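Local structure of peptidoglycan glycosyltransferase (Eggerthella lenta, 4MNR) at residues A[56-61]-A[147-153]; A[207-213]-A[241-247]. The protein belongs to the penicillin-binding proteins and carries a beta-lactamase-like domain preceded by a dimerisation-type domain. All coordinates share one frame; numbering follows the deposited sequence. Where two conformers were deposited one is given.

Contact 1. Residues A[56-61]-A[147-153]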
ATOM      1  N   GLY A  56     -15.838 -16.391  -7.525  1.00 15.74           N
ATOM      2  CA  GLY A  56     -14.577 -17.114  -7.460  1.00 16.77           C
ATOM      3  C   GLY A  56     -13.637 -16.473  -6.465  1.00 15.96           C
ATOM      4  O   GLY A  56     -14.019 -16.241  -5.325  1.00 14.61           O
ATOM      5  N   ASP A  57     -12.415 -16.164  -6.886  1.00 14.04           N
ATOM      6  CA  ASP A  57     -11.467 -15.545  -5.956  1.00 13.55           C
ATOM      7  C   ASP A  57     -11.366 -14.021  -6.064  1.00 11.41           C
ATOM      8  O   ASP A  57     -10.415 -13.423  -5.559  1.00 13.29           O
ATOM      9  CB  ASP A  57     -10.077 -16.191  -6.063  1.00 19.25           C
ATOM     10  CG  ASP A  57      -9.383 -15.905  -7.384  1.00 25.29           C
ATOM     11  OD1 ASP A  57      -9.907 -15.124  -8.212  1.00 25.99           O
ATOM     12  OD2 ASP A  57      -8.281 -16.461  -7.582  1.00 26.10           O
ATOM     13  N   LEU A  58     -12.361 -13.391  -6.688  1.00 12.75           N
ATOM     14  CA  LEU A  58     -12.339 -11.938  -6.864  1.00 11.36           C
ATOM     15  C   LEU A  58     -12.513 -11.222  -5.526  1.00 11.64           C
ATOM     16  O   LEU A  58     -13.549 -11.375  -4.871  1.00 12.76           O
ATOM     17  CB  LEU A  58     -13.439 -11.512  -7.857  1.00 11.73           C
ATOM     18  CG  LEU A  58     -13.352 -10.057  -8.335  1.00 13.75           C
ATOM     19  CD1 LEU A  58     -12.134  -9.831  -9.250  1.00 14.36           C
ATOM     20  CD2 LEU A  58     -14.628  -9.666  -9.049  1.00 15.02           C
ATOM     21  N   ALA A  59     -11.473 -10.493  -5.107  1.00  8.32           N
ATOM     22  CA  ALA A  59     -11.479  -9.746  -3.852  1.00  9.38           C
ATOM     23  C   ALA A  59     -11.854 -10.576  -2.615  1.00 10.40           C
ATOM     24  O   ALA A  59     -12.507 -10.072  -1.712  1.00 11.84           O
ATOM     25  CB  ALA A  59     -12.409  -8.519  -3.973  1.00 12.37           C
ATOM     26  N   SER A  60     -11.418 -11.830  -2.567  1.00 10.40           N
ATOM     27  CA  SER A  60     -11.815 -12.710  -1.471  1.00 12.22           C
ATOM     28  C   SER A  60     -11.547 -12.157  -0.077  1.00 10.94           C
ATOM     29  O   SER A  60     -12.408 -12.243   0.800  1.00 12.65           O
ATOM     30  CB  SER A  60     -11.150 -14.077  -1.608  1.00 13.56           C
ATOM     31  OG  SER A  60     -11.661 -14.730  -2.744  1.00 14.76           O
ATOM     32  N   HIS A  61     -10.357 -11.618   0.147  1.00  9.95           N
ATOM     33  CA  HIS A  61     -10.021 -11.142   1.488  1.00 13.21           C
ATOM     34  C   HIS A  61     -10.869  -9.954   1.880  1.00 11.73           C
ATOM     35  O   HIS A  61     -11.220  -9.793   3.046  1.00 15.88           O
ATOM     36  CB  HIS A  61      -8.547 -10.772   1.573  1.00 13.36           C
ATOM     37  CG  HIS A  61      -7.639 -11.927   1.324  1.00 13.27           C
ATOM     38  ND1 HIS A  61      -7.265 -12.315   0.056  1.00 13.40           N
ATOM     39  CD2 HIS A  61      -7.054 -12.801   2.177  1.00 14.00           C
ATOM     40  CE1 HIS A  61      -6.481 -13.375   0.141  1.00 11.82           C
ATOM     41  NE2 HIS A  61      -6.334 -13.687   1.415  1.00 12.54           N
ATOM     42  N   SER A 147      -4.664  -9.596  -2.134  0.60  8.29           N
ATOM     43  CA  SER A 147      -3.620 -10.284  -1.381  0.60  8.59           C
ATOM     44  C   SER A 147      -3.393 -11.649  -2.023  0.60  9.06           C
ATOM     45  O   SER A 147      -4.312 -12.215  -2.620  0.60 11.26           O
ATOM     46  CB  SER A 147      -4.039 -10.473   0.078  0.60  9.45           C
ATOM     47  OG  SER A 147      -4.382  -9.235   0.671  0.60  8.63           O
ATOM     48  N   ALA A 148      -2.171 -12.160  -1.910  1.00  9.25           N
ATOM     49  CA  ALA A 148      -1.829 -13.484  -2.413  1.00 10.23           C
ATOM     50  C   ALA A 148      -0.902 -14.154  -1.406  1.00 12.42           C
ATOM     51  O   ALA A 148      -0.053 -13.496  -0.830  1.00 10.61           O
ATOM     52  CB  ALA A 148      -1.147 -13.370  -3.773  1.00 12.82           C
ATOM     53  N   PRO A 149      -1.051 -15.473  -1.195  1.00 12.25           N
ATOM     54  CA  PRO A 149      -1.974 -16.397  -1.858  1.00 11.51           C
ATOM     55  C   PRO A 149      -3.424 -16.126  -1.519  1.00 14.81           C
ATOM     56  O   PRO A 149      -3.747 -15.470  -0.522  1.00 14.56           O
ATOM     57  CB  PRO A 149      -1.565 -17.768  -1.301  1.00 13.96           C
ATOM     58  CG  PRO A 149      -0.202 -17.587  -0.771  1.00 19.75           C
ATOM     59  CD  PRO A 149      -0.154 -16.175  -0.268  1.00 13.91           C
ATOM     60  N   THR A 150      -4.300 -16.615  -2.380  1.00 14.04           N
ATOM     61  CA  THR A 150      -5.709 -16.359  -2.197  1.00 13.16           C
ATOM     62  C   THR A 150      -6.510 -17.647  -2.329  1.00 12.41           C
ATOM     63  O   THR A 150      -5.945 -18.752  -2.359  1.00 14.76           O
ATOM     64  CB  THR A 150      -6.194 -15.246  -3.164  1.00 16.27           C
ATOM     65  OG1 THR A 150      -7.511 -14.822  -2.790  1.00 14.95           O
ATOM     66  CG2 THR A 150      -6.180 -15.741  -4.609  1.00 15.67           C
ATOM     67  N   TYR A 151      -7.830 -17.500  -2.370  1.00 12.44           N
ATOM     68  CA  TYR A 151      -8.744 -18.628  -2.335  1.00 13.25           C
ATOM     69  C   TYR A 151     -10.086 -18.200  -2.899  1.00 13.05           C
ATOM     70  O   TYR A 151     -10.384 -17.002  -2.995  1.00 14.80           O
ATOM     71  CB  TYR A 151      -8.935 -19.121  -0.891  1.00 14.32           C
ATOM     72  CG  TYR A 151      -9.509 -18.068   0.050  1.00 13.46           C
ATOM     73  CD1 TYR A 151      -8.713 -17.059   0.561  1.00 13.81           C
ATOM     74  CD2 TYR A 151     -10.843 -18.104   0.432  1.00 15.71           C
ATOM     75  CE1 TYR A 151      -9.220 -16.104   1.413  1.00 15.70           C
ATOM     76  CE2 TYR A 151     -11.366 -17.147   1.285  1.00 18.62           C
ATOM     77  CZ  TYR A 151     -10.551 -16.155   1.774  1.00 19.67           C
ATOM     78  OH  TYR A 151     -11.065 -15.206   2.626  1.00 21.82           O
ATOM     79  N   ASN A 152     -10.897 -19.174  -3.291  1.00 13.73           N
ATOM     80  CA  ASN A 152     -12.271 -18.869  -3.682  1.00 13.68           C
ATOM     81  C   ASN A 152     -13.080 -18.549  -2.440  1.00 13.81           C
ATOM     82  O   ASN A 152     -13.118 -19.356  -1.504  1.00 16.74           O
ATOM     83  CB  ASN A 152     -12.901 -20.065  -4.388  1.00 22.33           C
ATOM     84  CG  ASN A 152     -12.254 -20.358  -5.710  1.00 24.38           C
ATOM     85  OD1 ASN A 152     -11.784 -19.451  -6.400  1.00 24.54           O
ATOM     86  ND2 ASN A 152     -12.218 -21.633  -6.076  1.00 28.73           N
ATOM     87  N   ALA A 153     -13.738 -17.395  -2.449  1.00 14.19           N
ATOM     88  CA  ALA A 153     -14.542 -16.939  -1.315  1.00 13.32           C
ATOM     89  C   ALA A 153     -15.542 -17.985  -0.855  1.00 18.20           C
ATOM     90  O   ALA A 153     -15.766 -18.133   0.347  1.00 15.41           O
ATOM     91  CB  ALA A 153     -15.257 -15.621  -1.648  1.00 12.66           C
TER
HETATM   92  O   HOH W   1      -7.998 -12.693  -4.319  1.00 15.95           O
HETATM   93  O   HOH W   2     -13.487 -14.590   1.911  1.00 27.52           O
HETATM   94  O   HOH W   3      -7.456 -10.841  -2.221  1.00 12.39           O
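The imidazole of His-61 is held between Ser-147 and Tyr-151. Ser-147 CB sits over one face, 3.9 Å from the ring centroid, in a CH-pi contact. Tyr-151 comes to the opposite face with its edge, leading with CE1. The two rings are T-shaped, with planes at 84°. Pro-149 O lies at the rim of the imidazole, close to its plane. The phenol ring has a CH-pi partner of its own, since Ser-60 CB rests over one of its faces. Tyr-151 CG stands between its backbone N and carbonyl carbon (chi1 60°), which swings the ring back toward Ser-60 and His-61 although its CB points away from them.

Two direct hydrogen bonds cross the contact, one from the Ser-60 side chain and one between backbones. Ser-60 OG donates to Tyr-151 O at 2.6 Å and approaches nearly in line with the C=O bond. Ala-153 N donates to Gly-56 O at 3.1 Å, from above the carbonyl plane. Asp-57 CB packs 3.2 Å from Tyr-151 O, so this carbonyl is crowded from two residues.

Three waters bridge the segments. One links Asp-57 O to Thr-150 OG1. A second links Ser-60 O to Tyr-151 OH. The third lies in the imidazole plane, 2.7 Å from His-61 ND1, and accepts from Ser-147 N. His-61 NE2 is bonded to Thr-171 O, so partners at both nitrogens restrain the rotation of the ring.

A type II beta turn from Asp-57 to Ser-60 leads into the short helix 60-63, with Ala-59 as N-cap. It meets the chain just as it leaves strand 142-148 through a cis peptide before Pro-149. That strand is at the edge of the five-stranded antiparallel sheet of a beta-lactamase-like fold, and the contact joins it to the dimerisation-type region.

Contact 2. Residues A[207-213]-A[241-247]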
ATOM      1  N   PHE A 207      25.703  14.724  -3.217  1.00 13.45           N
ATOM      2  CA  PHE A 207      26.129  13.853  -2.125  1.00 14.30           C
ATOM      3  C   PHE A 207      27.079  12.784  -2.644  1.00 15.40           C
ATOM      4  O   PHE A 207      26.946  12.329  -3.777  1.00 16.41           O
ATOM      5  CB  PHE A 207      24.939  13.094  -1.544  1.00 15.60           C
ATOM      6  CG  PHE A 207      24.001  13.927  -0.740  1.00 15.92           C
ATOM      7  CD1 PHE A 207      23.009  14.663  -1.363  1.00 13.08           C
ATOM      8  CD2 PHE A 207      24.076  13.934   0.642  1.00 20.27           C
ATOM      9  CE1 PHE A 207      22.126  15.420  -0.618  1.00 18.21           C
ATOM     10  CE2 PHE A 207      23.200  14.690   1.397  1.00 22.74           C
ATOM     11  CZ  PHE A 207      22.217  15.430   0.768  1.00 16.77           C
ATOM     12  N   SER A 208      28.022  12.354  -1.813  0.56 15.16           N
ATOM     13  CA  SER A 208      28.852  11.217  -2.184  0.56 17.58           C
ATOM     14  C   SER A 208      28.017   9.937  -2.102  0.56 15.93           C
ATOM     15  O   SER A 208      27.225   9.769  -1.175  0.56 15.00           O
ATOM     16  CB  SER A 208      30.072  11.120  -1.267  0.56 18.69           C
ATOM     17  OG  SER A 208      30.959  10.101  -1.695  0.56 21.64           O
ATOM     18  N   SER A 209      28.190   9.038  -3.069  1.00 13.21           N
ATOM     19  CA  SER A 209      27.427   7.791  -3.096  1.00 11.86           C
ATOM     20  C   SER A 209      28.332   6.541  -3.164  1.00 13.42           C
ATOM     21  O   SER A 209      28.313   5.801  -4.153  1.00 13.55           O
ATOM     22  CB  SER A 209      26.418   7.813  -4.259  1.00 12.02           C
ATOM     23  OG  SER A 209      25.582   6.663  -4.256  1.00 13.01           O
ATOM     24  N   PRO A 210      29.110   6.286  -2.102  1.00 13.88           N
ATOM     25  CA  PRO A 210      29.992   5.111  -2.109  1.00 16.91           C
ATOM     26  C   PRO A 210      29.208   3.808  -1.977  1.00 16.17           C
ATOM     27  O   PRO A 210      28.039   3.837  -1.588  1.00 14.44           O
ATOM     28  CB  PRO A 210      30.867   5.321  -0.871  1.00 17.26           C
ATOM     29  CG  PRO A 210      30.040   6.176   0.035  1.00 15.60           C
ATOM     30  CD  PRO A 210      29.243   7.071  -0.860  1.00 14.42           C
ATOM     31  N   GLY A 211      29.847   2.679  -2.281  1.00 17.65           N
ATOM     32  CA  GLY A 211      29.168   1.399  -2.200  1.00 18.11           C
ATOM     33  C   GLY A 211      28.855   1.070  -0.754  1.00 15.42           C
ATOM     34  O   GLY A 211      27.806   0.497  -0.441  1.00 16.25           O
ATOM     35  N   THR A 212      29.792   1.398   0.124  0.67 15.54           N
ATOM     36  CA  THR A 212      29.581   1.244   1.551  0.67 17.17           C
ATOM     37  C   THR A 212      30.130   2.472   2.246  0.67 16.48           C
ATOM     38  O   THR A 212      31.005   3.165   1.728  0.67 16.74           O
ATOM     39  CB  THR A 212      30.304  -0.005   2.118  0.67 20.24           C
ATOM     40  OG1 THR A 212      31.718   0.172   2.007  0.67 21.52           O
ATOM     41  CG2 THR A 212      29.910  -1.270   1.365  0.67 24.46           C
HETATM   42  N   MSE A 213      29.608   2.739   3.430  1.00 16.91           N
HETATM   43  CA  MSE A 213      30.189   3.745   4.304  1.00 20.11           C
HETATM   44  C   MSE A 213      29.796   3.516   5.745  1.00 17.61           C
HETATM   45  O   MSE A 213      28.745   2.940   6.039  1.00 20.01           O
HETATM   46  CB  MSE A 213      29.820   5.157   3.873  1.00 24.25           C
HETATM   47  CG  MSE A 213      28.421   5.531   4.206  1.00 23.25           C
HETATM   48 SE   MSE A 213      28.062   7.285   3.486  0.54 22.64          SE
HETATM   49  CE  MSE A 213      28.998   8.384   4.750  1.00 23.74           C
ATOM     50  N   SER A 241      20.011   5.271  -4.186  1.00 10.45           N
ATOM     51  CA  SER A 241      21.224   5.112  -3.375  1.00  8.81           C
ATOM     52  C   SER A 241      20.958   5.168  -1.868  1.00 10.58           C
ATOM     53  O   SER A 241      20.492   6.182  -1.340  1.00 11.01           O
ATOM     54  CB  SER A 241      22.256   6.183  -3.746  1.00 11.51           C
ATOM     55  OG  SER A 241      23.315   6.183  -2.795  1.00 11.00           O
ATOM     56  N   ASN A 242      21.264   4.078  -1.172  1.00 11.20           N
ATOM     57  CA  ASN A 242      21.098   4.043   0.278  1.00 10.20           C
ATOM     58  C   ASN A 242      22.124   4.931   0.977  1.00  9.44           C
ATOM     59  O   ASN A 242      21.832   5.549   2.007  1.00 11.48           O
ATOM     60  CB  ASN A 242      21.249   2.610   0.815  1.00 10.13           C
ATOM     61  CG  ASN A 242      20.138   1.672   0.337  1.00 11.93           C
ATOM     62  OD1 ASN A 242      18.992   2.083   0.154  1.00 12.23           O
ATOM     63  ND2 ASN A 242      20.486   0.394   0.141  1.00 12.71           N
ATOM     64  N   THR A 243      23.340   4.983   0.444  1.00  9.44           N
ATOM     65  CA  THR A 243      24.366   5.788   1.125  1.00  9.21           C
ATOM     66  C   THR A 243      24.087   7.288   1.033  1.00 11.65           C
ATOM     67  O   THR A 243      24.411   8.037   1.953  1.00 13.03           O
ATOM     68  CB  THR A 243      25.798   5.452   0.698  1.00 11.72           C
ATOM     69  OG1 THR A 243      25.941   5.629  -0.713  1.00 11.45           O
ATOM     70  CG2 THR A 243      26.145   3.998   1.085  1.00 11.77           C
ATOM     71  N   VAL A 244      23.466   7.734  -0.054  1.00  9.58           N
ATOM     72  CA  VAL A 244      23.059   9.131  -0.112  1.00  9.09           C
ATOM     73  C   VAL A 244      21.896   9.384   0.843  1.00 12.02           C
ATOM     74  O   VAL A 244      21.906  10.343   1.604  1.00 11.62           O
ATOM     75  CB  VAL A 244      22.628   9.528  -1.525  1.00 10.72           C
ATOM     76  CG1 VAL A 244      21.933  10.893  -1.512  1.00 12.91           C
ATOM     77  CG2 VAL A 244      23.839   9.545  -2.456  1.00 10.35           C
ATOM     78  N   PHE A 245      20.886   8.527   0.803  1.00 11.36           N
ATOM     79  CA  PHE A 245      19.736   8.753   1.685  1.00 10.47           C
ATOM     80  C   PHE A 245      20.087   8.619   3.171  1.00 10.49           C
ATOM     81  O   PHE A 245      19.516   9.325   4.010  1.00 10.20           O
ATOM     82  CB  PHE A 245      18.518   7.926   1.249  1.00 10.24           C
ATOM     83  CG  PHE A 245      17.739   8.591   0.165  1.00  8.07           C
ATOM     84  CD1 PHE A 245      18.156   8.502  -1.155  1.00 10.26           C
ATOM     85  CD2 PHE A 245      16.640   9.384   0.468  1.00  9.96           C
ATOM     86  CE1 PHE A 245      17.459   9.162  -2.156  1.00 11.80           C
ATOM     87  CE2 PHE A 245      15.929  10.049  -0.532  1.00 10.75           C
ATOM     88  CZ  PHE A 245      16.343   9.934  -1.849  1.00 11.93           C
ATOM     89  N   GLY A 246      21.061   7.766   3.484  1.00  9.77           N
ATOM     90  CA  GLY A 246      21.531   7.642   4.847  1.00 11.26           C
ATOM     91  C   GLY A 246      22.129   8.949   5.334  1.00 14.68           C
ATOM     92  O   GLY A 246      21.826   9.423   6.429  1.00 14.00           O
ATOM     93  N   GLN A 247      22.978   9.542   4.503  1.00 12.81           N
ATOM     94  CA  GLN A 247      23.592  10.821   4.838  1.00 13.05           C
ATOM     95  C   GLN A 247      22.545  11.915   4.957  1.00 12.89           C
ATOM     96  O   GLN A 247      22.657  12.791   5.813  1.00 12.57           O
ATOM     97  CB  GLN A 247      24.621  11.204   3.781  1.00 14.04           C
ATOM     98  CG  GLN A 247      25.832  10.279   3.759  1.00 12.78           C
ATOM     99  CD  GLN A 247      26.764  10.627   2.622  1.00 15.44           C
ATOM    100  OE1 GLN A 247      27.656  11.466   2.776  1.00 20.71           O
ATOM    101  NE2 GLN A 247      26.541  10.007   1.459  1.00 13.79           N
TER
HETATM  102  O   HOH W   4      28.264  13.396   0.855  1.00 19.89           O
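The side-chain amide of Gln-247 and the ring of Phe-207 are turned 79° apart, and Gln-247 CB is 4.2 Å from Phe-207 CD2. Selenomethionine Met-213 lies over one face of the amide, with SE 3.7 Å from Gln-247 CD. In the amide plane, Gln-247 NE2 donates to Ser-208 O at 2.7 Å and also to Thr-243 O, one turn back in the helix. A water joins Gln-247 OE1 to Ser-208 N. These bonds fix how the amide is turned about its CG-CD bond. The Phe-207 ring also touches Val-244 CG1, which reaches Phe-207 CB at 3.7 Å, while Val-244 CG2 meets Ser-209 CB.

At the helix start, Ser-209 OG donates to Ser-241 OG at 2.7 Å. Ser-241 is the N-cap, and its OG accepts from Val-244 N. Thr-243 OG1 lies 2.9 Å from Pro-210 O, a probable bond whose proton has another acceptor within reach. With chi1 at 58°, this hydroxyl turns to the loop after strand 206-209.

Asn-222 bonds both Ser-209 OG and Ser-241 OG. Asn-242 OD1 is bonded to Lys-188 NZ, consistent with the SxN motif of penicillin-binding proteins. Strand 206-209 pairs with 231-232 and strand 212-215 with 218-221. Both run past the first turns of helix 242-263, while helix 233-239 packs against Val-244 through Ala-236.

From the N terminus, the chain passes through 56-61 early and returns to it at 147-153. Contact 1 thus closes a loop of 85 residues, which includes helix 115-125 and the first strand of the five-stranded sheet. Contact 2 opens later and closes a shorter loop of 27 residues, holding strands 218-221 and 231-232 and helix 233-239. The two are in series and neither nest nor cross. Contact 1 ties the dimerisation-type region to the edge of the large sheet. Contact 2 ties two small antiparallel strand pairs to the start of helix 242-263. They lie on opposite sides of the chain's centre, with their own centres about 41 Å apart.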